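Long-range contacts in acid phosphatase (Bacillus anthracis, PDB 2I33), which probably hydrolyses phosphate monoesters at acid pH, as a magnesium-binding class C acid phosphatase of the HAD superfamily: residues G40-A51 and D173-N181; K59-D67 and G117-R126. All coordinates share one frame; numbering follows the deposited sequence.

Contact 1: residues G40-A51 and D173-N181. With MG (magnesium ion), chain C.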
# COMPACT_ATOMS: atom_id res chain seq x y z
N GLY A 40 -4.69 -3.47 7.13
CA GLY A 40 -4.08 -2.65 8.18
C GLY A 40 -4.96 -2.64 9.43
O GLY A 40 -4.51 -2.91 10.56
N TYR A 41 -6.23 -2.35 9.25
CA TYR A 41 -7.13 -2.29 10.40
C TYR A 41 -7.39 -3.65 11.03
O TYR A 41 -7.52 -3.76 12.26
CB TYR A 41 -8.41 -1.51 10.08
CG TYR A 41 -8.16 -0.02 10.05
CD1 TYR A 41 -7.77 0.67 11.21
CD2 TYR A 41 -8.26 0.71 8.86
CE1 TYR A 41 -7.53 2.01 11.17
CE2 TYR A 41 -8.02 2.08 8.83
CZ TYR A 41 -7.64 2.71 9.98
OH TYR A 41 -7.38 4.06 10.00
N ASN A 42 -7.42 -4.71 10.22
CA ASN A 42 -7.54 -6.03 10.80
C ASN A 42 -6.34 -6.38 11.67
O ASN A 42 -6.47 -6.96 12.74
CB ASN A 42 -7.71 -7.09 9.73
CG ASN A 42 -9.05 -7.02 9.04
OD1 ASN A 42 -10.01 -6.41 9.56
ND2 ASN A 42 -9.12 -7.64 7.88
N THR A 43 -5.16 -6.07 11.14
CA THR A 43 -3.93 -6.37 11.82
C THR A 43 -3.88 -5.51 13.08
O THR A 43 -3.51 -5.98 14.15
CB THR A 43 -2.74 -6.11 10.91
OG1 THR A 43 -2.87 -6.94 9.75
CG2 THR A 43 -1.45 -6.40 11.63
N GLY A 44 -4.28 -4.26 12.96
CA GLY A 44 -4.32 -3.39 14.12
C GLY A 44 -5.24 -3.95 15.21
O GLY A 44 -4.93 -3.91 16.42
N GLN A 45 -6.39 -4.48 14.84
CA GLN A 45 -7.29 -5.04 15.83
C GLN A 45 -6.68 -6.25 16.56
O GLN A 45 -6.77 -6.38 17.78
CB GLN A 45 -8.63 -5.40 15.21
CG GLN A 45 -9.63 -5.76 16.26
CD GLN A 45 -11.06 -5.60 15.80
OE1 GLN A 45 -11.38 -4.67 15.04
NE2 GLN A 45 -11.93 -6.47 16.29
N LEU A 46 -6.03 -7.12 15.80
CA LEU A 46 -5.36 -8.28 16.35
C LEU A 46 -4.30 -7.84 17.33
O LEU A 46 -4.19 -8.36 18.43
CB LEU A 46 -4.69 -9.05 15.22
CG LEU A 46 -3.87 -10.27 15.61
CD1 LEU A 46 -4.77 -11.42 15.89
CD2 LEU A 46 -2.93 -10.60 14.44
N LYS A 47 -3.51 -6.85 16.93
CA LYS A 47 -2.45 -6.38 17.78
C LYS A 47 -2.98 -5.61 18.98
O LYS A 47 -2.39 -5.65 20.05
CB LYS A 47 -1.47 -5.56 16.97
CG LYS A 47 -0.75 -6.39 15.90
CD LYS A 47 0.19 -7.41 16.49
CE LYS A 47 0.90 -8.25 15.45
NZ LYS A 47 1.72 -9.31 16.07
N LEU A 48 -4.12 -4.94 18.82
CA LEU A 48 -4.75 -4.28 19.96
C LEU A 48 -5.14 -5.32 21.01
O LEU A 48 -4.82 -5.19 22.17
CB LEU A 48 -5.98 -3.49 19.52
CG LEU A 48 -6.69 -2.76 20.66
CD1 LEU A 48 -5.76 -1.78 21.36
CD2 LEU A 48 -7.96 -2.06 20.18
N ASP A 49 -5.81 -6.38 20.59
CA ASP A 49 -6.18 -7.42 21.53
C ASP A 49 -4.97 -8.03 22.24
O ASP A 49 -5.01 -8.29 23.43
CB ASP A 49 -6.91 -8.53 20.80
CG ASP A 49 -8.32 -8.15 20.42
OD1 ASP A 49 -8.88 -7.17 20.98
OD2 ASP A 49 -8.90 -8.88 19.60
N ALA A 50 -3.91 -8.25 21.47
CA ALA A 50 -2.67 -8.83 22.01
C ALA A 50 -2.10 -7.91 23.08
O ALA A 50 -1.66 -8.38 24.13
CB ALA A 50 -1.66 -8.98 20.90
N ALA A 51 -2.10 -6.61 22.78
CA ALA A 51 -1.56 -5.62 23.69
C ALA A 51 -2.37 -5.54 24.97
O ALA A 51 -1.81 -5.42 26.05
CB ALA A 51 -1.53 -4.28 23.03
N ASP A 173 -0.20 4.41 27.58
CA ASP A 173 0.76 3.57 26.90
C ASP A 173 0.22 3.38 25.52
O ASP A 173 -0.80 2.74 25.34
CB ASP A 173 0.93 2.23 27.59
CG ASP A 173 1.77 2.33 28.84
OD1 ASP A 173 2.60 3.26 28.97
OD2 ASP A 173 1.58 1.47 29.72
N ILE A 174 0.87 3.98 24.55
CA ILE A 174 0.36 3.93 23.20
C ILE A 174 0.73 2.59 22.68
O ILE A 174 1.90 2.28 22.53
CB ILE A 174 0.95 5.01 22.30
CG1 ILE A 174 0.69 6.40 22.93
CG2 ILE A 174 0.33 4.89 20.90
CD1 ILE A 174 1.48 7.53 22.24
N VAL A 175 -0.26 1.76 22.41
CA VAL A 175 0.07 0.40 22.02
C VAL A 175 0.18 0.21 20.51
O VAL A 175 0.73 -0.80 20.06
CB VAL A 175 -0.91 -0.61 22.61
CG1 VAL A 175 -0.85 -0.60 24.13
CG2 VAL A 175 -2.32 -0.35 22.14
N LEU A 176 -0.37 1.17 19.75
CA LEU A 176 -0.35 1.13 18.30
C LEU A 176 -0.39 2.52 17.74
O LEU A 176 -1.02 3.42 18.30
CB LEU A 176 -1.59 0.40 17.80
CG LEU A 176 -1.68 -1.11 18.03
CD1 LEU A 176 -3.10 -1.54 17.74
CD2 LEU A 176 -0.68 -1.80 17.13
N PHE A 177 0.29 2.68 16.60
CA PHE A 177 0.22 3.86 15.76
C PHE A 177 -0.25 3.46 14.39
O PHE A 177 0.20 2.45 13.87
CB PHE A 177 1.60 4.45 15.58
CG PHE A 177 2.21 4.90 16.84
CD1 PHE A 177 2.09 6.22 17.25
CD2 PHE A 177 2.88 4.01 17.66
CE1 PHE A 177 2.64 6.63 18.43
CE2 PHE A 177 3.44 4.43 18.85
CZ PHE A 177 3.31 5.76 19.22
N PHE A 178 -1.12 4.28 13.83
CA PHE A 178 -1.67 4.06 12.49
C PHE A 178 -1.32 5.24 11.60
O PHE A 178 -1.56 6.38 11.99
CB PHE A 178 -3.20 3.91 12.52
CG PHE A 178 -3.66 2.67 13.26
CD1 PHE A 178 -4.06 1.56 12.57
CD2 PHE A 178 -3.64 2.63 14.64
CE1 PHE A 178 -4.46 0.43 13.24
CE2 PHE A 178 -4.03 1.51 15.33
CZ PHE A 178 -4.44 0.41 14.62
N GLY A 179 -0.82 4.98 10.40
CA GLY A 179 -0.58 6.11 9.51
C GLY A 179 -0.21 5.71 8.10
O GLY A 179 0.01 4.55 7.83
N ASP A 180 -0.13 6.70 7.23
CA ASP A 180 0.24 6.49 5.83
C ASP A 180 1.58 7.11 5.50
O ASP A 180 2.05 7.03 4.36
CB ASP A 180 -0.79 7.12 4.90
CG ASP A 180 -0.85 8.63 5.05
OD1 ASP A 180 -1.31 9.08 6.13
OD2 ASP A 180 -0.46 9.34 4.09
N ASN A 181 2.17 7.76 6.47
CA ASN A 181 3.38 8.49 6.29
C ASN A 181 4.29 8.06 7.44
O ASN A 181 3.84 7.96 8.58
CB ASN A 181 3.05 9.97 6.40
CG ASN A 181 4.24 10.87 6.14
OD1 ASN A 181 5.42 10.53 6.42
ND2 ASN A 181 3.94 12.06 5.63
MG MG C . -1.72 11.15 6.54
O HOH W 1 -1.18 11.72 4.87
O HOH W 2 0.19 11.28 7.43
O HOH W 3 -2.01 13.25 7.13

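Contact 2: residues K59-D67 and G117-R126. With MG (magnesium ion), chain C.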
# COMPACT_ATOMS: atom_id res chain seq x y z
N LYS A 59 -2.93 3.57 31.17
CA LYS A 59 -4.16 3.45 30.41
C LYS A 59 -3.78 3.26 28.94
O LYS A 59 -2.97 4.00 28.42
CB LYS A 59 -4.96 4.72 30.63
CG LYS A 59 -6.15 4.97 29.75
CD LYS A 59 -7.32 4.08 30.03
CE LYS A 59 -8.56 4.63 29.36
NZ LYS A 59 -8.79 6.03 29.78
N PRO A 60 -4.33 2.23 28.28
CA PRO A 60 -3.94 2.08 26.88
C PRO A 60 -4.49 3.18 25.97
O PRO A 60 -5.61 3.67 26.16
CB PRO A 60 -4.52 0.71 26.49
CG PRO A 60 -5.55 0.43 27.51
CD PRO A 60 -5.22 1.15 28.74
N ALA A 61 -3.71 3.52 24.96
CA ALA A 61 -4.19 4.38 23.88
C ALA A 61 -3.71 3.88 22.53
O ALA A 61 -2.77 3.09 22.44
CB ALA A 61 -3.73 5.79 24.05
N ILE A 62 -4.39 4.33 21.50
CA ILE A 62 -3.87 4.23 20.15
C ILE A 62 -3.85 5.62 19.55
O ILE A 62 -4.57 6.52 20.00
CB ILE A 62 -4.68 3.28 19.26
CG1 ILE A 62 -6.09 3.84 19.02
CG2 ILE A 62 -4.68 1.87 19.88
CD1 ILE A 62 -6.85 3.03 18.01
N VAL A 63 -2.98 5.77 18.57
CA VAL A 63 -2.78 7.01 17.86
C VAL A 63 -2.98 6.75 16.39
O VAL A 63 -2.46 5.79 15.88
CB VAL A 63 -1.36 7.51 18.08
CG1 VAL A 63 -0.99 8.57 17.04
CG2 VAL A 63 -1.22 8.02 19.50
N LEU A 64 -3.74 7.62 15.75
CA LEU A 64 -3.92 7.58 14.33
C LEU A 64 -3.72 8.93 13.70
O LEU A 64 -4.14 9.96 14.21
CB LEU A 64 -5.32 7.13 13.96
CG LEU A 64 -5.82 5.86 14.64
CD1 LEU A 64 -6.66 6.19 15.87
CD2 LEU A 64 -6.62 5.05 13.66
N ASP A 65 -3.09 8.92 12.53
CA ASP A 65 -3.13 10.03 11.65
C ASP A 65 -4.57 10.14 11.11
O ASP A 65 -5.34 9.19 11.22
CB ASP A 65 -2.14 9.72 10.52
CG ASP A 65 -2.17 10.69 9.44
OD1 ASP A 65 -2.06 11.90 9.73
OD2 ASP A 65 -2.36 10.21 8.29
N LEU A 66 -4.92 11.28 10.50
CA LEU A 66 -6.25 11.44 9.94
C LEU A 66 -6.24 11.29 8.44
O LEU A 66 -6.81 10.36 7.93
CB LEU A 66 -6.91 12.76 10.31
CG LEU A 66 -7.41 12.82 11.77
CD1 LEU A 66 -7.93 14.15 12.10
CD2 LEU A 66 -8.51 11.78 12.00
N ASP A 67 -5.55 12.19 7.75
CA ASP A 67 -5.66 12.24 6.30
C ASP A 67 -4.94 11.05 5.69
O ASP A 67 -3.75 10.81 5.91
CB ASP A 67 -5.13 13.57 5.76
CG ASP A 67 -5.92 14.76 6.30
OD1 ASP A 67 -7.15 14.70 6.25
OD2 ASP A 67 -5.30 15.73 6.81
N GLY A 117 -12.55 0.24 25.88
CA GLY A 117 -12.16 1.24 26.83
C GLY A 117 -10.83 1.90 26.54
O GLY A 117 -10.25 2.55 27.44
N VAL A 118 -10.35 1.75 25.31
CA VAL A 118 -9.06 2.26 24.89
C VAL A 118 -9.27 3.67 24.33
O VAL A 118 -10.11 3.88 23.44
CB VAL A 118 -8.40 1.33 23.85
CG1 VAL A 118 -7.14 1.95 23.24
CG2 VAL A 118 -8.10 -0.04 24.45
N ASP A 119 -8.48 4.60 24.81
CA ASP A 119 -8.51 5.95 24.30
C ASP A 119 -7.90 6.06 22.91
O ASP A 119 -6.91 5.40 22.58
CB ASP A 119 -7.80 6.93 25.25
CG ASP A 119 -8.65 7.30 26.46
OD1 ASP A 119 -9.89 7.37 26.30
OD2 ASP A 119 -8.06 7.56 27.55
N ILE A 120 -8.51 6.91 22.10
CA ILE A 120 -8.05 7.17 20.74
C ILE A 120 -7.54 8.59 20.65
O ILE A 120 -8.22 9.53 21.09
CB ILE A 120 -9.23 7.01 19.77
CG1 ILE A 120 -9.75 5.56 19.85
CG2 ILE A 120 -8.84 7.41 18.35
CD1 ILE A 120 -11.13 5.39 19.30
N TYR A 121 -6.36 8.77 20.07
CA TYR A 121 -5.84 10.09 19.75
C TYR A 121 -5.60 10.21 18.28
O TYR A 121 -4.91 9.40 17.69
CB TYR A 121 -4.58 10.40 20.53
CG TYR A 121 -4.99 10.46 21.96
CD1 TYR A 121 -5.56 11.61 22.48
CD2 TYR A 121 -4.93 9.32 22.76
CE1 TYR A 121 -6.02 11.64 23.79
CE2 TYR A 121 -5.37 9.34 24.04
CZ TYR A 121 -5.91 10.49 24.57
OH TYR A 121 -6.34 10.48 25.88
N TYR A 122 -6.26 11.20 17.70
CA TYR A 122 -6.07 11.52 16.29
C TYR A 122 -5.01 12.61 16.23
O TYR A 122 -5.30 13.77 16.48
CB TYR A 122 -7.36 12.03 15.66
CG TYR A 122 -8.55 11.11 15.83
CD1 TYR A 122 -8.71 10.01 15.03
CD2 TYR A 122 -9.51 11.35 16.82
CE1 TYR A 122 -9.79 9.18 15.16
CE2 TYR A 122 -10.58 10.51 16.97
CZ TYR A 122 -10.72 9.43 16.13
OH TYR A 122 -11.80 8.59 16.27
N ILE A 123 -3.78 12.23 15.87
CA ILE A 123 -2.68 13.18 15.77
C ILE A 123 -2.49 13.44 14.29
O ILE A 123 -2.03 12.58 13.57
CB ILE A 123 -1.41 12.62 16.43
CG1 ILE A 123 -1.71 12.31 17.90
CG2 ILE A 123 -0.27 13.63 16.30
CD1 ILE A 123 -0.55 11.67 18.66
N SER A 124 -2.82 14.66 13.88
CA SER A 124 -2.93 15.03 12.47
C SER A 124 -2.29 16.37 12.22
O SER A 124 -2.34 17.25 13.08
CB SER A 124 -4.42 15.13 12.12
OG SER A 124 -4.61 15.84 10.92
N ASN A 125 -1.66 16.55 11.05
CA ASN A 125 -1.08 17.82 10.69
C ASN A 125 -2.01 18.79 9.95
O ASN A 125 -1.57 19.82 9.43
CB ASN A 125 0.26 17.63 9.98
CG ASN A 125 1.30 17.05 10.90
OD1 ASN A 125 1.10 17.06 12.11
ND2 ASN A 125 2.42 16.57 10.36
N ARG A 126 -3.32 18.52 10.01
CA ARG A 126 -4.27 19.61 9.86
C ARG A 126 -3.91 20.69 10.87
O ARG A 126 -3.33 20.41 11.94
CB ARG A 126 -5.69 19.13 10.09
CG ARG A 126 -6.20 18.24 8.99
CD ARG A 126 -7.44 17.54 9.39
NE ARG A 126 -7.95 16.83 8.23
CZ ARG A 126 -9.18 16.91 7.75
NH1 ARG A 126 -10.09 17.66 8.33
NH2 ARG A 126 -9.47 16.26 6.63
MG MG C . -1.72 11.15 6.54
O HOH W 4 -3.97 14.19 9.05
O HOH W 5 -0.96 14.50 9.30
O HOH W 3 -2.01 13.25 7.13
O HOH W 2 0.19 11.28 7.43
O HOH W 1 -1.18 11.72 4.87

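Contact 1: residues G40-A51 and D173-N181
Tyr41 and Phe178 form the aromatic part of this helix-on-sheet contact. Their planes are nearly parallel, 14° apart, but the centroids lie 5.5 Å from each other. The rings are slid apart and barely overlap. The nearest atoms are Tyr41 CE1 and Phe178 CD1, 3.8 Å apart. The hydroxyl of Tyr41 is engaged with the backbone oxygen of Thr69.

Glycine packing comes next. Gly44 sets its CA at the edge of the Phe178 ring, 3.8 Å from Phe178 CZ. With no side chain between, the phenyl ring lies directly against the helix backbone. Gly40 O also lies near the plane of the same ring.

The remaining contacts are made by aliphatic side chains, partly against backbone. Leu176 straddles one turn of the helix with its two methyls. Leu176 CD1 lies 3.3 Å from Gly44 O, and Leu176 CD2 lies 3.8 Å from Lys47 CB. Lys47 then bends at chi2 (-68°), and its amine leads away to a salt bridge with Glu209. Leu48 turns CG to the far side of its backbone N (chi1 -180°), which brings Leu48 CD1 to Val175 CG2 at 3.8 Å. Ala51 CB lies 3.7 Å from Val175 CB, where the two backbones come nearest.

No hydrogen bond joins the segments. Beyond the strand, Asp180 OD1 binds the magnesium ion at 2.1 Å, and its OD2 accepts from Asn216.

The helix runs antiparallel to the strand and packs on one face of the parallel sheet. Helix 106-115 lies beside it, touched by Tyr41, Gln45 and Leu48. Strand 59-64 is the neighbour of strand 172-179, and its Leu64 touches both Tyr41 and Phe178.

Contact 2: residues K59-D67 and G117-R126
Ala61 CB lies at the edge of the Tyr121 ring, in its plane, 3.9 Å from Tyr121 CE2. The Tyr122 ring takes Ile120 CG2 on one face, while Leu66 CD2 meets Tyr122 CD1 obliquely at 3.5 Å. The guanidinium of Arg126 receives Asp67 at its edge.

These residues belong to two neighbouring parallel strands of the Rossmann-like HAD core. Four bridges run from Ala61-Asp119 to Leu64-Tyr122. The ladder is regular in the middle and begins with a weak bond from Asp119 N to Pro60 O. Leu64 CD1 packs on Ile120 CG2 on one face of the sheet, and Val63 CG1 on Ile123 CD1 on the other.

Salt bridges close both ends. Lys59 NZ meets Asp119 OD2 at 2.8 Å, from above the carboxylate plane; His172 binds the same oxygen. At the other end the first strand leads into the DxDxT motif, where Asp65 OD2 and Asp67 O bind magnesium. Thr69 also hydrogen-bonds to Asp65 OD2.

Arg126 grips Asp67 side-on. Asp67 OD1 takes both Arg126 NH2, at 2.8 Å, and Arg126 NE, at 3.0 Å. Arg126 NE is shared with Asp67 OD2 at 3.2 Å, and Asn73 also donates to OD1. The carboxylate and guanidinium planes are 32° apart. In an ST turn, Ser124 OG accepts from Arg126 N at 3.1 Å.

Both contacts are largely buried and build on the same parallel sheet, in which strands 59-64 and 172-179 are neighbours. Contact 1 sets a helix on one face of that sheet through apolar side chains and glycine backbone. Contact 2 lies within the sheet and is held by backbone hydrogen bonds, with salt bridges at its ends. Its Lys59 end is exposed, whereas the Asp67-Arg126 end is buried. Val175 N and Ala61 O, 2.8 Å apart, probably hydrogen-bond and tie the two contacts. They converge on magnesium, where Asp180 OD1 stands 2.6 Å from Asp65 OD2; both oxygens bind the ion.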